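Local coordinates for CDGSH iron-sulfur domain-containing protein 3, mitochondrial (Homo sapiens, PDB 6AVJ) that binds two [2Fe-2S] clusters, can transfer them to apo-ferredoxins, and contributes to mitochondrial iron and reactive-oxygen homeostasis, at residues Thr10-Leu16 and Arg58-Thr64; Val5-Lys9 and Cys63-Ala67. The protein carries 2 engineered substitutions. All blocks are in the same frame, centred on the assembly; numbering follows the deposited sequence.

Contact 1 of 2, residues Thr10-Leu16 and Arg58-Thr64; sequences TPIKVEL and RMVALCT. With FES (Fe2/s2 (inorganic) cluster), chain E.
The strands I12-L16 and R58-L62 run antiparallel, with axes 4.6 Å apart at closest approach and 146° between their directions, and I12, V14 and L16 form hydrogen-bonded pairs with L62, V60 and R58. K13 faces A61 and E15 faces M59 in the non-hydrogen-bonded pairs between them. On the face carrying I12, V14, L16, V60 and L62 the packing is aliphatic. With chi1 at -57°, V14 tucks CG2 between its own backbone N and carbonyl carbon, where this methyl meets two partners: CG2 of V60 at 3.6 Å and, at a steeper crossing, CD1 of L62 at 3.6 Å. V60 CG2 is touched a second time, by L16 CG at 3.7 Å. The other face is sparser. There the bent chain of M59 folds over the neighbouring strand, bringing SD to 3.4 Å from E15 CB and CE near the backbone of V14, while P11 CB lies 4.1 Å from A61 CB. C63, just past strand 58-62, ligates one iron of the [2Fe-2S] cluster through SG, and P11 CB and CD lie near sulfide S1. Past the paired strands, the T64 hydroxyl donates to T10 O; OG1 and O are 2.8 Å apart, and the donor sits well above the carbonyl plane, 68° out of it. The T64 methyl CG2 lies 3.7 Å from I12 CD1, so one side chain makes a polar and an apolar contact with the segment T10-L16. A valine here would probably leave T10 O without this hydroxyl donor and weaken the tie at the cluster end of the strands. The pair belongs to the NEET fold: L62 packs on P34 and F35, A61 bonds through its backbone to C74, P11 touches C74, and C63 O accepts from W24 NE1 on strand 21-24 of the second two-stranded sheet.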
loop_
_atom_site.group_PDB
_atom_site.type_symbol
_atom_site.label_atom_id
_atom_site.label_comp_id
_atom_site.label_asym_id
_atom_site.label_seq_id
_atom_site.Cartn_x
_atom_site.Cartn_y
_atom_site.Cartn_z
ATOM N N THR A 10 -1.903 10.066 -1.538
ATOM C CA THR A 10 -0.719 10.556 -0.829
ATOM C C THR A 10 -0.280 9.446 0.113
ATOM O O THR A 10 -1.141 8.780 0.720
ATOM C CB THR A 10 -1.016 11.828 -0.008
ATOM O OG1 THR A 10 -2.027 11.535 0.947
ATOM C CG2 THR A 10 -1.568 12.878 -0.870
ATOM N N PRO A 11 1.032 9.257 0.282
ATOM C CA PRO A 11 1.538 8.162 1.120
ATOM C C PRO A 11 1.222 8.414 2.580
ATOM O O PRO A 11 0.888 9.525 2.966
ATOM C CB PRO A 11 3.063 8.194 0.871
ATOM C CG PRO A 11 3.354 9.617 0.476
ATOM C CD PRO A 11 2.121 10.040 -0.338
ATOM N N ILE A 12 1.361 7.377 3.405
ATOM C CA ILE A 12 1.194 7.510 4.842
ATOM C C ILE A 12 2.547 7.293 5.512
ATOM O O ILE A 12 3.233 6.292 5.265
ATOM C CB ILE A 12 0.120 6.554 5.404
ATOM C CG1 ILE A 12 -1.237 6.983 4.869
ATOM C CG2 ILE A 12 0.076 6.639 6.916
ATOM C CD1 ILE A 12 -2.308 5.903 5.012
ATOM N N LYS A 13 2.936 8.241 6.339
ATOM C CA LYS A 13 4.183 8.118 7.080
ATOM C C LYS A 13 3.940 7.250 8.294
ATOM O O LYS A 13 2.951 7.438 9.000
ATOM C CB LYS A 13 4.694 9.499 7.514
ATOM C CG LYS A 13 5.011 10.427 6.390
ATOM C CD LYS A 13 5.887 11.587 6.854
ATOM C CE LYS A 13 5.976 12.706 5.802
ATOM N NZ LYS A 13 4.846 13.720 5.878
ATOM N N VAL A 14 4.842 6.295 8.545
ATOM C CA VAL A 14 4.692 5.377 9.669
ATOM C C VAL A 14 6.057 5.206 10.328
ATOM O O VAL A 14 7.104 5.147 9.655
ATOM C CB VAL A 14 4.123 3.993 9.253
ATOM C CG1 VAL A 14 2.818 4.108 8.573
ATOM C CG2 VAL A 14 5.017 3.331 8.336
ATOM N N GLU A 15 6.037 5.117 11.648
ATOM C CA GLU A 15 7.255 4.814 12.401
ATOM C C GLU A 15 7.374 3.297 12.436
ATOM O O GLU A 15 6.631 2.630 13.162
ATOM C CB GLU A 15 7.208 5.422 13.806
ATOM C CG GLU A 15 8.511 5.121 14.518
ATOM C CD GLU A 15 8.660 5.809 15.865
ATOM O OE1 GLU A 15 8.075 6.874 16.073
ATOM O OE2 GLU A 15 9.402 5.267 16.682
ATOM N N LEU A 16 8.277 2.752 11.630
ATOM C CA LEU A 16 8.625 1.323 11.719
ATOM C C LEU A 16 9.512 1.035 12.922
ATOM O O LEU A 16 10.378 1.836 13.259
ATOM C CB LEU A 16 9.371 0.852 10.484
ATOM C CG LEU A 16 8.637 1.019 9.160
ATOM C CD1 LEU A 16 9.475 0.402 8.006
ATOM C CD2 LEU A 16 7.285 0.471 9.221
ATOM N N ARG A 58 12.702 3.700 12.196
ATOM C CA ARG A 58 12.777 4.937 11.424
ATOM C C ARG A 58 11.387 5.265 10.877
ATOM O O ARG A 58 10.518 4.399 10.795
ATOM C CB ARG A 58 13.802 4.847 10.283
ATOM C CG ARG A 58 13.502 3.822 9.191
ATOM C CD ARG A 58 14.497 3.890 8.033
ATOM N NE ARG A 58 14.720 5.265 7.566
ATOM C CZ ARG A 58 15.874 5.927 7.713
ATOM N NH1 ARG A 58 16.920 5.366 8.323
ATOM N NH2 ARG A 58 15.975 7.176 7.257
ATOM N N MET A 59 11.195 6.524 10.511
ATOM C CA MET A 59 9.991 6.972 9.803
ATOM C C MET A 59 10.132 6.622 8.312
ATOM O O MET A 59 11.166 6.907 7.708
ATOM C CB MET A 59 9.830 8.483 9.928
ATOM C CG MET A 59 9.714 8.986 11.354
ATOM S SD MET A 59 8.297 8.269 12.211
ATOM C CE MET A 59 6.951 8.745 11.060
ATOM N N VAL A 60 9.124 5.988 7.726
ATOM C CA VAL A 60 9.120 5.727 6.292
ATOM C C VAL A 60 7.792 6.228 5.735
ATOM O O VAL A 60 6.857 6.516 6.472
ATOM C CB VAL A 60 9.296 4.246 5.948
ATOM C CG1 VAL A 60 10.598 3.710 6.550
ATOM C CG2 VAL A 60 8.105 3.468 6.433
ATOM N N ALA A 61 7.714 6.294 4.427
ATOM C CA ALA A 61 6.458 6.640 3.734
ATOM C C ALA A 61 6.019 5.424 2.930
ATOM O O ALA A 61 6.748 4.983 2.037
ATOM C CB ALA A 61 6.653 7.837 2.819
ATOM N N LEU A 62 4.879 4.834 3.298
ATOM C CA LEU A 62 4.364 3.647 2.609
ATOM C C LEU A 62 3.326 4.011 1.552
ATOM O O LEU A 62 2.505 4.905 1.739
ATOM C CB LEU A 62 3.769 2.648 3.615
ATOM C CG LEU A 62 4.842 2.078 4.590
ATOM C CD1 LEU A 62 4.310 1.114 5.586
ATOM C CD2 LEU A 62 6.069 1.555 3.867
ATOM N N CYS A 63 3.339 3.264 0.455
ATOM C CA CYS A 63 2.540 3.610 -0.710
ATOM C C CYS A 63 1.081 3.224 -0.492
ATOM O O CYS A 63 0.765 2.100 -0.038
ATOM C CB CYS A 63 3.116 2.893 -1.940
ATOM S SG CYS A 63 2.118 3.048 -3.420
ATOM N N THR A 64 0.200 4.166 -0.814
ATOM C CA THR A 64 -1.244 3.989 -0.767
ATOM C C THR A 64 -1.887 3.977 -2.155
ATOM O O THR A 64 -2.972 3.408 -2.313
ATOM C CB THR A 64 -1.890 5.125 0.040
ATOM O OG1 THR A 64 -1.489 6.368 -0.560
ATOM C CG2 THR A 64 -1.471 5.113 1.506
HETATM FE FE1 FES E . 3.604 7.467 -3.395
HETATM FE FE2 FES E . 2.139 5.226 -4.117
HETATM S S1 FES E . 1.702 6.710 -2.518
HETATM S S2 FES E . 4.066 5.944 -4.924
#

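Contact 2 of 2, residues Val5-Lys9 and Cys63-Ala67; sequences VVALK and CTCKA. With FES (Fe2/s2 (inorganic) cluster), chain E.
The flat carbonyl group of T64 is the polar focus of V5-K9 and C63-A67: A7 N donates to T64 O at 3.1 Å, close to the carbonyl plane (tilted 21°), and L8 N, standing over one face of the group, adds a weak bond to T64 O at 3.4 Å. L8 O lies over the same face, near C65 N but not hydrogen-bonded to it. A7 CB also rests against T64 O. The second flat group, the Fe2S2 rhomb, has C63 SG and C65 SG reaching its FE2 from opposite faces, at 2.3 Å and 2.4 Å. C65 attains this position because its SG stands between the backbone N and the carbonyl carbon (chi1 73°), whereas C63 extends SG away from its own N; the two thus converge on one iron as the Cys-X-Cys pair of a CDGSH-type [2Fe-2S] site, in the irregular loop after strand 58-62. Second-shell support comes from A67, whose N donates to C65 SG at 3.4 Å. Around the turn, V6 places CG2 3.6 Å from C65 O and CG1 alongside C65 CA, and L8 leans obliquely over T64 with CB 3.7 Å from T64 CB. K66 has positive phi, consistent with a sharp reversal of the chain after C65. Its aliphatic part passes V5 O through CG, and the bend at chi2 (-46°) turns the chain back so that NZ reaches C63 O, in the carbonyl plane and on a lone pair, at 2.9 Å. The same ammonium also bonds to C25 O, in a ligand residue of the other cluster, and Q33 OE1. Three oxygens therefore grip NZ. The N-H on C65 SG would be expected to draw electron density from this thiolate, probably stabilising the cluster's more reduced state.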
loop_
_atom_site.group_PDB
_atom_site.type_symbol
_atom_site.label_atom_id
_atom_site.label_comp_id
_atom_site.label_asym_id
_atom_site.label_seq_id
_atom_site.Cartn_x
_atom_site.Cartn_y
_atom_site.Cartn_z
ATOM N N VAL A 5 -6.478 -1.530 -6.739
ATOM C CA VAL A 5 -7.135 -0.231 -6.847
ATOM C C VAL A 5 -6.366 0.834 -6.051
ATOM O O VAL A 5 -5.559 0.543 -5.165
ATOM C CB VAL A 5 -8.627 -0.330 -6.387
ATOM C CG1 VAL A 5 -9.394 -1.400 -7.243
ATOM C CG2 VAL A 5 -8.740 -0.657 -4.876
ATOM N N VAL A 6 -6.558 2.084 -6.444
ATOM C CA VAL A 6 -5.910 3.212 -5.778
ATOM C C VAL A 6 -6.645 3.466 -4.456
ATOM O O VAL A 6 -7.841 3.789 -4.451
ATOM C CB VAL A 6 -5.943 4.459 -6.687
ATOM C CG1 VAL A 6 -5.470 5.688 -5.946
ATOM C CG2 VAL A 6 -5.166 4.247 -7.953
ATOM N N ALA A 7 -5.950 3.286 -3.326
ATOM C CA ALA A 7 -6.599 3.524 -2.029
ATOM C C ALA A 7 -6.594 4.997 -1.655
ATOM O O ALA A 7 -7.580 5.517 -1.116
ATOM C CB ALA A 7 -5.908 2.712 -0.923
ATOM N N LEU A 8 -5.470 5.665 -1.874
ATOM C CA LEU A 8 -5.335 7.082 -1.588
ATOM C C LEU A 8 -4.311 7.594 -2.566
ATOM O O LEU A 8 -3.649 6.807 -3.253
ATOM C CB LEU A 8 -4.887 7.345 -0.119
ATOM C CG LEU A 8 -5.811 6.797 0.962
ATOM C CD1 LEU A 8 -5.106 6.566 2.286
ATOM C CD2 LEU A 8 -7.005 7.782 1.119
ATOM N N LYS A 9 -4.135 8.917 -2.579
ATOM C CA LYS A 9 -3.244 9.580 -3.516
ATOM C C LYS A 9 -2.083 10.268 -2.838
ATOM O O LYS A 9 -1.334 10.979 -3.501
ATOM C CB LYS A 9 -4.002 10.608 -4.356
ATOM C CG LYS A 9 -4.946 9.989 -5.350
ATOM C CD LYS A 9 -5.563 11.137 -6.169
ATOM C CE LYS A 9 -6.774 10.675 -6.846
ATOM N NZ LYS A 9 -7.503 11.837 -7.491
ATOM N N CYS A 63 3.339 3.264 0.455
ATOM C CA CYS A 63 2.540 3.610 -0.710
ATOM C C CYS A 63 1.081 3.224 -0.492
ATOM O O CYS A 63 0.765 2.100 -0.038
ATOM C CB CYS A 63 3.116 2.893 -1.940
ATOM S SG CYS A 63 2.118 3.048 -3.420
ATOM N N THR A 64 0.200 4.166 -0.814
ATOM C CA THR A 64 -1.244 3.989 -0.767
ATOM C C THR A 64 -1.887 3.977 -2.155
ATOM O O THR A 64 -2.972 3.408 -2.313
ATOM C CB THR A 64 -1.890 5.125 0.040
ATOM O OG1 THR A 64 -1.489 6.368 -0.560
ATOM C CG2 THR A 64 -1.471 5.113 1.506
ATOM N N CYS A 65 -1.273 4.622 -3.149
ATOM C CA CYS A 65 -1.822 4.566 -4.526
ATOM C C CYS A 65 -1.650 3.205 -5.178
ATOM O O CYS A 65 -2.340 2.913 -6.176
ATOM C CB CYS A 65 -1.181 5.621 -5.408
ATOM S SG CYS A 65 0.579 5.247 -5.901
ATOM N N LYS A 66 -0.791 2.362 -4.597
ATOM C CA LYS A 66 -0.431 1.001 -4.954
ATOM C C LYS A 66 0.297 0.897 -6.293
ATOM O O LYS A 66 0.534 -0.219 -6.770
ATOM C CB LYS A 66 -1.642 0.049 -4.930
ATOM C CG LYS A 66 -2.462 0.107 -3.603
ATOM C CD LYS A 66 -1.563 0.070 -2.371
ATOM C CE LYS A 66 -2.353 0.140 -1.073
ATOM N NZ LYS A 66 -1.412 0.241 0.114
ATOM N N ALA A 67 0.761 1.999 -6.850
ATOM C CA ALA A 67 1.492 1.969 -8.107
ATOM C C ALA A 67 3.005 2.146 -7.957
ATOM O O ALA A 67 3.700 2.236 -8.976
ATOM C CB ALA A 67 0.951 3.058 -9.035
HETATM FE FE1 FES E . 3.604 7.467 -3.395
HETATM FE FE2 FES E . 2.139 5.226 -4.117
HETATM S S1 FES E . 1.702 6.710 -2.518
HETATM S S2 FES E . 4.066 5.944 -4.924
#

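How the contacts relate
The centres of contact 1 and contact 2 lie about 12 Å apart, centre to centre, and the two meet in sequence rather than through extra packing: contact 2 pairs V5-K9 with C63-A67, and contact 1 pairs the directly following T10-L16 with R58-T64. C63 and T64 are common to both. The first arm enters the sheet of strands 12-16 and 58-62 from the loop 5-9, and the second leaves it through C63 and T64 into the loop 63-67. Both contacts touch the same [2Fe-2S] cluster, whose site is completed by C74 and the engineered C78. The N-terminal segment, far away in sequence, is thereby built into the second cluster site of this monomeric protein.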